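Local coordinates for spore coat polysaccharide biosynthesis protein SpsE (Bacillus subtilis, PDB 1VLI) that takes part in making the spore coat polysaccharide and probably acts as an N-acylneuraminate-9-phosphate synthase, at residues Ala322-Gln325 with Lys326-Phe330; Ile371-Asp374 with Asp375-Lys379; Pro234-Ala237 with Val238-Gly241. All coordinates share one frame; numbering follows the deposited sequence.

Contact 1 (Ala322-Gln325 with Lys326-Phe330)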
loop_
_atom_site.group_PDB
_atom_site.type_symbol
_atom_site.label_atom_id
_atom_site.label_comp_id
_atom_site.label_asym_id
_atom_site.label_seq_id
_atom_site.Cartn_x
_atom_site.Cartn_y
_atom_site.Cartn_z
ATOM N N ALA A 322 2.079 17.621 20.466
ATOM C CA ALA A 322 1.856 18.405 21.696
ATOM C C ALA A 322 2.023 19.893 21.338
ATOM O O ALA A 322 2.422 20.182 20.229
ATOM C CB ALA A 322 2.855 17.993 22.779
ATOM N N PRO A 323 1.693 20.846 22.214
ATOM C CA PRO A 323 2.035 22.245 21.925
ATOM C C PRO A 323 3.553 22.453 21.984
ATOM O O PRO A 323 4.223 21.968 22.901
ATOM C CB PRO A 323 1.341 23.031 23.054
ATOM C CG PRO A 323 0.377 22.096 23.657
ATOM C CD PRO A 323 0.963 20.722 23.489
ATOM N N ILE A 324 4.102 23.135 20.989
ATOM C CA ILE A 324 5.532 23.423 21.000
ATOM C C ILE A 324 5.750 24.897 21.269
ATOM O O ILE A 324 5.105 25.752 20.664
ATOM C CB ILE A 324 6.190 22.985 19.668
ATOM C CG1 ILE A 324 6.004 21.470 19.447
ATOM C CG2 ILE A 324 7.674 23.354 19.643
ATOM C CD1 ILE A 324 6.678 20.948 18.206
ATOM N N GLN A 325 6.661 25.196 22.184
ATOM C CA GLN A 325 6.929 26.576 22.544
ATOM C C GLN A 325 8.176 27.145 21.895
ATOM O O GLN A 325 9.110 26.412 21.551
ATOM C CB GLN A 325 6.975 26.717 24.053
ATOM C CG GLN A 325 5.548 26.644 24.679
ATOM C CD GLN A 325 5.767 26.892 26.182
ATOM O OE1 GLN A 325 5.592 28.102 26.689
ATOM N NE2 GLN A 325 6.203 25.780 26.933
ATOM N N LYS A 326 8.158 28.466 21.724
ATOM C CA LYS A 326 9.239 29.200 21.072
ATOM C C LYS A 326 10.573 28.856 21.719
ATOM O O LYS A 326 10.713 29.012 22.918
ATOM C CB LYS A 326 8.995 30.716 21.199
ATOM C CG LYS A 326 9.953 31.542 20.365
ATOM C CD LYS A 326 9.942 33.013 20.737
ATOM C CE LYS A 326 10.502 33.815 19.570
ATOM N NZ LYS A 326 10.571 35.264 19.926
ATOM N N GLY A 327 11.540 28.364 20.942
ATOM C CA GLY A 327 12.859 28.059 21.514
ATOM C C GLY A 327 13.089 26.553 21.597
ATOM O O GLY A 327 14.241 26.077 21.614
ATOM N N GLU A 328 11.983 25.806 21.621
ATOM C CA GLU A 328 12.008 24.385 21.951
ATOM C C GLU A 328 12.475 23.474 20.781
ATOM O O GLU A 328 11.990 23.568 19.635
ATOM C CB GLU A 328 10.629 23.979 22.497
ATOM C CG GLU A 328 10.506 22.566 23.055
ATOM C CD GLU A 328 9.054 22.143 23.263
ATOM O OE1 GLU A 328 8.208 23.076 23.512
ATOM O OE2 GLU A 328 8.758 20.869 23.180
ATOM N N ALA A 329 13.430 22.593 21.087
ATOM C CA ALA A 329 13.943 21.625 20.129
ATOM C C ALA A 329 12.784 20.737 19.633
ATOM O O ALA A 329 11.879 20.415 20.399
ATOM C CB ALA A 329 15.058 20.787 20.761
ATOM N N PHE A 330 12.783 20.410 18.343
ATOM C CA PHE A 330 11.822 19.492 17.772
ATOM C C PHE A 330 12.383 18.136 18.043
ATOM O O PHE A 330 13.606 17.952 17.967
ATOM C CB PHE A 330 11.770 19.647 16.281
ATOM C CG PHE A 330 11.042 20.852 15.823
ATOM C CD1 PHE A 330 9.663 20.946 15.982
ATOM C CD2 PHE A 330 11.722 21.886 15.179
ATOM C CE1 PHE A 330 8.971 22.057 15.527
ATOM C CE2 PHE A 330 11.038 23.005 14.738
ATOM C CZ PHE A 330 9.658 23.094 14.908
HETATM O O HOH W 1 6.041 20.163 23.087
#
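Glu328 reaches back across a tight turn and takes the backbone N-H of Gln325 on its carboxylate: Gln325 N to Glu328 OE1 is 2.9 Å and almost perfectly straight, 178° at the hydrogen. The N-H arrives from above the carboxylate plane, 37° out of it. A glutamate suits the place because its extended chain, with CG lying anti to the backbone N (chi1 -173°), carries the carboxylate back to Gln325 N. The other oxygen is used as well. A water lies 2.8 Å from Glu328 OE2 and 2.6 Å from Pro323 O and donates to both, while Asn334 also bonds to OE2, so both carboxylate oxygens are engaged and the rotation of the group is restricted.

A backbone bond joins the same two residues in the opposite sense, Glu328 N donating to Gln325 O at 2.9 Å. This is a type II beta turn from Gln325 to Glu328, in the connection between strands 317-320 and 335-338 of the SAF (antifreeze-like) domain. Gly327 occupies its third position, where phi is positive and a CB would press against the preceding carbonyl oxygen. Lys326 and Gln325, both long and polar, suit the exposed corner; Lys326 N bonds to the side chain of Asp364.

The apolar contact lies on the buried side. Ile324 CD1 meets the Phe330 ring obliquely, 3.7 Å from CE1, and the two side chains cross at about a right angle. With CG1 placed beside the backbone N, Ile324 sends CD1 to the ring, whereas its CG2 branch lies 3.9 Å from Glu328 OE1. Both Ile324 and Phe330 are buried against Ile335 of strand 335-338, a setting for which apolar side chains are suited.

Contact 2 (Ile371-Asp374 with Asp375-Lys379); sequences IVWD and DILLK
Trp373 O receives two backbone N-H groups, the central feature of a compact run of backbone turns near the end of the SAF (antifreeze-like) domain. Leu377 N lies 2.9 Å from Trp373 O and approaches nearly end-on, with a C=O...N angle of 171°. Ile376 N, also 2.9 Å from Trp373 O, comes from above the carbonyl plane, so the two donors use different directions round one oxygen. One residue earlier, Val372 O accepts from Asp375 N at 3.2 Å, again from above its plane.

Asp375 serves the start of the turn. Its OD2 is turned back toward Val372 N, but at 3.2 Å and 128° at the hydrogen this bond is weak. The stronger polar partner is Arg363, whose NE forms a salt bridge with Asp375 OD1. A short acidic side chain suits this buried place: one oxygen can reach backbone while the other meets the arginine, whose charge would be expected to favour the carboxylate form.

Apolar side chains line another part of the turn. Trp373 and Leu377 run alongside each other in the same direction, with Leu377 CD1 3.7 Å from Trp373 CE3. Ile376 CG1 approaches the same indole carbon obliquely; it sits between the backbone N and the carbonyl carbon (chi1 43°), a cramped setting that swings this branch toward Trp373. Ile371 CG2 extends the patch to Ile376 CD1. The indole makes an edge-to-face contact with Phe351, so the large aromatic residue links this turn to the region just before helix 352-356.

Nearer the surface, oppositely charged Asp374 and Lys379 form a long salt bridge, 3.7 Å from Asp374 OD1 to Lys379 NZ, with Lys379 CE slightly nearer that oxygen.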
loop_
_atom_site.group_PDB
_atom_site.type_symbol
_atom_site.label_atom_id
_atom_site.label_comp_id
_atom_site.label_asym_id
_atom_site.label_seq_id
_atom_site.Cartn_x
_atom_site.Cartn_y
_atom_site.Cartn_z
ATOM N N ILE A 371 3.145 21.493 10.661
ATOM C CA ILE A 371 4.310 22.365 10.611
ATOM C C ILE A 371 4.386 23.070 9.277
ATOM O O ILE A 371 4.066 22.519 8.253
ATOM C CB ILE A 371 5.601 21.569 10.820
ATOM C CG1 ILE A 371 5.556 20.826 12.146
ATOM C CG2 ILE A 371 6.816 22.512 10.828
ATOM C CD1 ILE A 371 5.644 21.727 13.310
ATOM N N VAL A 372 4.903 24.276 9.323
ATOM C CA VAL A 372 4.856 25.237 8.263
ATOM C C VAL A 372 6.225 25.956 8.354
ATOM O O VAL A 372 6.918 25.828 9.364
ATOM C CB VAL A 372 3.643 26.153 8.555
ATOM C CG1 VAL A 372 4.049 27.539 8.968
ATOM C CG2 VAL A 372 2.585 26.083 7.448
ATOM N N TRP A 373 6.640 26.667 7.309
ATOM C CA TRP A 373 7.996 27.232 7.282
ATOM C C TRP A 373 8.168 28.340 8.288
ATOM O O TRP A 373 9.237 28.506 8.887
ATOM C CB TRP A 373 8.360 27.727 5.880
ATOM C CG TRP A 373 8.743 26.617 4.979
ATOM C CD1 TRP A 373 8.043 26.157 3.900
ATOM C CD2 TRP A 373 9.908 25.779 5.090
ATOM N NE1 TRP A 373 8.702 25.085 3.331
ATOM C CE2 TRP A 373 9.850 24.834 4.043
ATOM C CE3 TRP A 373 10.992 25.720 5.985
ATOM C CZ2 TRP A 373 10.843 23.868 3.843
ATOM C CZ3 TRP A 373 11.970 24.732 5.796
ATOM C CH2 TRP A 373 11.883 23.832 4.739
ATOM N N ASP A 374 7.100 29.092 8.498
ATOM C CA ASP A 374 7.133 30.189 9.432
ATOM C C ASP A 374 7.374 29.759 10.869
ATOM O O ASP A 374 7.695 30.599 11.705
ATOM C CB ASP A 374 5.845 30.973 9.329
ATOM C CG ASP A 374 5.862 31.972 8.183
ATOM O OD1 ASP A 374 6.883 32.105 7.463
ATOM O OD2 ASP A 374 4.874 32.675 7.930
ATOM N N ASP A 375 7.221 28.465 11.152
ATOM C CA ASP A 375 7.446 27.922 12.484
ATOM C C ASP A 375 8.933 27.713 12.700
ATOM O O ASP A 375 9.367 27.606 13.833
ATOM C CB ASP A 375 6.711 26.570 12.667
ATOM C CG ASP A 375 5.177 26.701 12.573
ATOM O OD1 ASP A 375 4.674 27.789 12.940
ATOM O OD2 ASP A 375 4.398 25.787 12.145
ATOM N N ILE A 376 9.707 27.635 11.612
ATOM C CA ILE A 376 11.146 27.310 11.708
ATOM C C ILE A 376 12.113 28.372 11.198
ATOM O O ILE A 376 13.289 28.349 11.579
ATOM C CB ILE A 376 11.488 25.931 11.082
ATOM C CG1 ILE A 376 10.777 25.713 9.769
ATOM C CG2 ILE A 376 11.054 24.777 12.003
ATOM C CD1 ILE A 376 10.390 24.276 9.587
ATOM N N LEU A 377 11.618 29.312 10.386
ATOM C CA LEU A 377 12.455 30.349 9.786
ATOM C C LEU A 377 12.347 31.714 10.469
ATOM O O LEU A 377 11.245 32.242 10.724
ATOM C CB LEU A 377 12.192 30.450 8.281
ATOM C CG LEU A 377 12.567 29.181 7.505
ATOM C CD1 LEU A 377 12.057 29.263 6.080
ATOM C CD2 LEU A 377 14.090 28.890 7.546
ATOM N N LEU A 378 13.516 32.264 10.785
ATOM C CA LEU A 378 13.604 33.480 11.577
ATOM C C LEU A 378 13.253 34.658 10.677
ATOM O O LEU A 378 13.803 34.789 9.594
ATOM C CB LEU A 378 15.012 33.638 12.161
ATOM C CG LEU A 378 15.159 34.689 13.262
ATOM C CD1 LEU A 378 15.085 33.988 14.598
ATOM C CD2 LEU A 378 16.460 35.497 13.142
ATOM N N LYS A 379 12.309 35.489 11.121
ATOM C CA LYS A 379 11.896 36.644 10.331
ATOM C C LYS A 379 11.996 37.980 11.085
ATOM O O LYS A 379 11.707 39.029 10.510
ATOM C CB LYS A 379 10.484 36.433 9.784
ATOM C CG LYS A 379 10.368 35.243 8.876
ATOM C CD LYS A 379 9.361 35.485 7.757
ATOM C CE LYS A 379 9.364 34.348 6.782
ATOM N NZ LYS A 379 8.599 34.714 5.572
#

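Contact 3 (Pro234-Ala237 with Val238-Gly241)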
loop_
_atom_site.group_PDB
_atom_site.type_symbol
_atom_site.label_atom_id
_atom_site.label_comp_id
_atom_site.label_asym_id
_atom_site.label_seq_id
_atom_site.Cartn_x
_atom_site.Cartn_y
_atom_site.Cartn_z
ATOM N N PRO A 234 -7.838 -6.378 -15.027
ATOM C CA PRO A 234 -6.722 -7.306 -14.712
ATOM C C PRO A 234 -5.990 -7.836 -15.973
ATOM O O PRO A 234 -4.771 -7.711 -16.071
ATOM C CB PRO A 234 -7.383 -8.451 -13.869
ATOM C CG PRO A 234 -8.587 -7.776 -13.208
ATOM C CD PRO A 234 -9.068 -6.730 -14.290
ATOM N N CYS A 235 -6.721 -8.393 -16.927
ATOM C CA CYS A 235 -6.110 -8.945 -18.128
ATOM C C CYS A 235 -5.467 -7.897 -19.045
ATOM O O CYS A 235 -4.394 -8.132 -19.599
ATOM C CB CYS A 235 -7.137 -9.731 -18.930
ATOM S SG CYS A 235 -7.618 -11.264 -18.103
ATOM N N ALA A 236 -6.117 -6.749 -19.207
ATOM C CA ALA A 236 -5.554 -5.681 -20.040
ATOM C C ALA A 236 -4.233 -5.234 -19.415
ATOM O O ALA A 236 -3.241 -5.099 -20.100
ATOM C CB ALA A 236 -6.525 -4.539 -20.162
ATOM N N ALA A 237 -4.211 -5.075 -18.097
ATOM C CA ALA A 237 -2.987 -4.718 -17.363
ATOM C C ALA A 237 -1.857 -5.721 -17.611
ATOM O O ALA A 237 -0.716 -5.313 -17.898
ATOM C CB ALA A 237 -3.270 -4.608 -15.880
ATOM N N VAL A 238 -2.181 -7.020 -17.483
ATOM C CA VAL A 238 -1.216 -8.093 -17.677
ATOM C C VAL A 238 -0.651 -8.024 -19.086
ATOM O O VAL A 238 0.563 -8.129 -19.286
ATOM C CB VAL A 238 -1.861 -9.487 -17.405
ATOM C CG1 VAL A 238 -1.040 -10.647 -18.014
ATOM C CG2 VAL A 238 -2.046 -9.685 -15.923
ATOM N N ARG A 239 -1.512 -7.810 -20.072
ATOM C CA ARG A 239 -0.995 -7.746 -21.434
ATOM C C ARG A 239 -0.329 -6.408 -21.791
ATOM O O ARG A 239 0.202 -6.269 -22.874
ATOM C CB ARG A 239 -1.960 -8.337 -22.479
ATOM C CG ARG A 239 -2.939 -7.429 -23.172
ATOM C CD ARG A 239 -3.993 -8.223 -23.998
ATOM N NE ARG A 239 -5.206 -8.375 -23.204
ATOM C CZ ARG A 239 -6.254 -7.540 -23.228
ATOM N NH1 ARG A 239 -6.287 -6.483 -24.075
ATOM N NH2 ARG A 239 -7.284 -7.776 -22.396
ATOM N N LEU A 240 -0.321 -5.469 -20.843
ATOM C CA LEU A 240 0.503 -4.269 -20.896
ATOM C C LEU A 240 1.750 -4.405 -20.031
ATOM O O LEU A 240 2.442 -3.435 -19.855
ATOM C CB LEU A 240 -0.273 -3.032 -20.419
ATOM C CG LEU A 240 -1.137 -2.428 -21.524
ATOM C CD1 LEU A 240 -2.116 -1.418 -20.998
ATOM C CD2 LEU A 240 -0.272 -1.808 -22.567
ATOM N N GLY A 241 2.005 -5.591 -19.473
ATOM C CA GLY A 241 3.263 -5.881 -18.807
ATOM C C GLY A 241 3.244 -5.944 -17.283
ATOM O O GLY A 241 4.299 -6.131 -16.668
#
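Arg239 folds back along its helix so that its guanidinium lies over Ala236, whose CA stands 3.6 Å above the plane of the group, displaced from its middle toward its border. A bend at chi3 (97°) returns the chain, bringing Arg239 NH2 to 4.0 Å from both Cys235 CB and Ala236 CB; the small side chains let the guanidinium lie close to the helix.

The tightly packed side is buried. Pro234, Ala237 and Val238 face strand 244-248, and Ala237 also touches Phe223 of strand 220-225. Alanine allows close approach to the strands, while Val238 packs on Ile245 and sets CG2 3.4 Å from Pro234 O. Cys235 and Val238 meet Thr279 of helix 266-285. Regular helical bonds hold this part, Val238 N to Pro234 O at 3.0 Å and Arg239 N to Cys235 O at 2.9 Å.

Toward the looser, more exposed end, Leu240 N bonds to Ala237 O and only weakly to Ala236 O. Gly241 N reaches Val238 O at 2.9 Å; phi is positive here, and a CB would jam against the preceding carbonyl O, so glycine fits. With Ala242 N directed to Ala237 O, Gly241 is the C-prime residue of a Schellman motif ending the helix, within a beta-alpha-beta unit of the TIM-barrel domain.

How the contacts relate
Contact 3 comes first along the chain, followed by contact 1 and then contact 2. It belongs to helix 232-239 on the outside of the TIM barrel, between the barrel strands 220-225 and 244-248. Contacts 1 and 2 both lie in the SAF domain, with centres 12 Å apart, and they touch: Phe330 CE2 is 3.3 Å from Ile376 CG2, so the loop and the C-terminal turn pack directly on each other. Contact 3 lies across the chain's centre from both, its centre about 51 Å from that of contact 1 and 47 Å from that of contact 2. The separation reflects a two-domain protein, a zinc-bearing barrel followed by a small antifreeze-like domain.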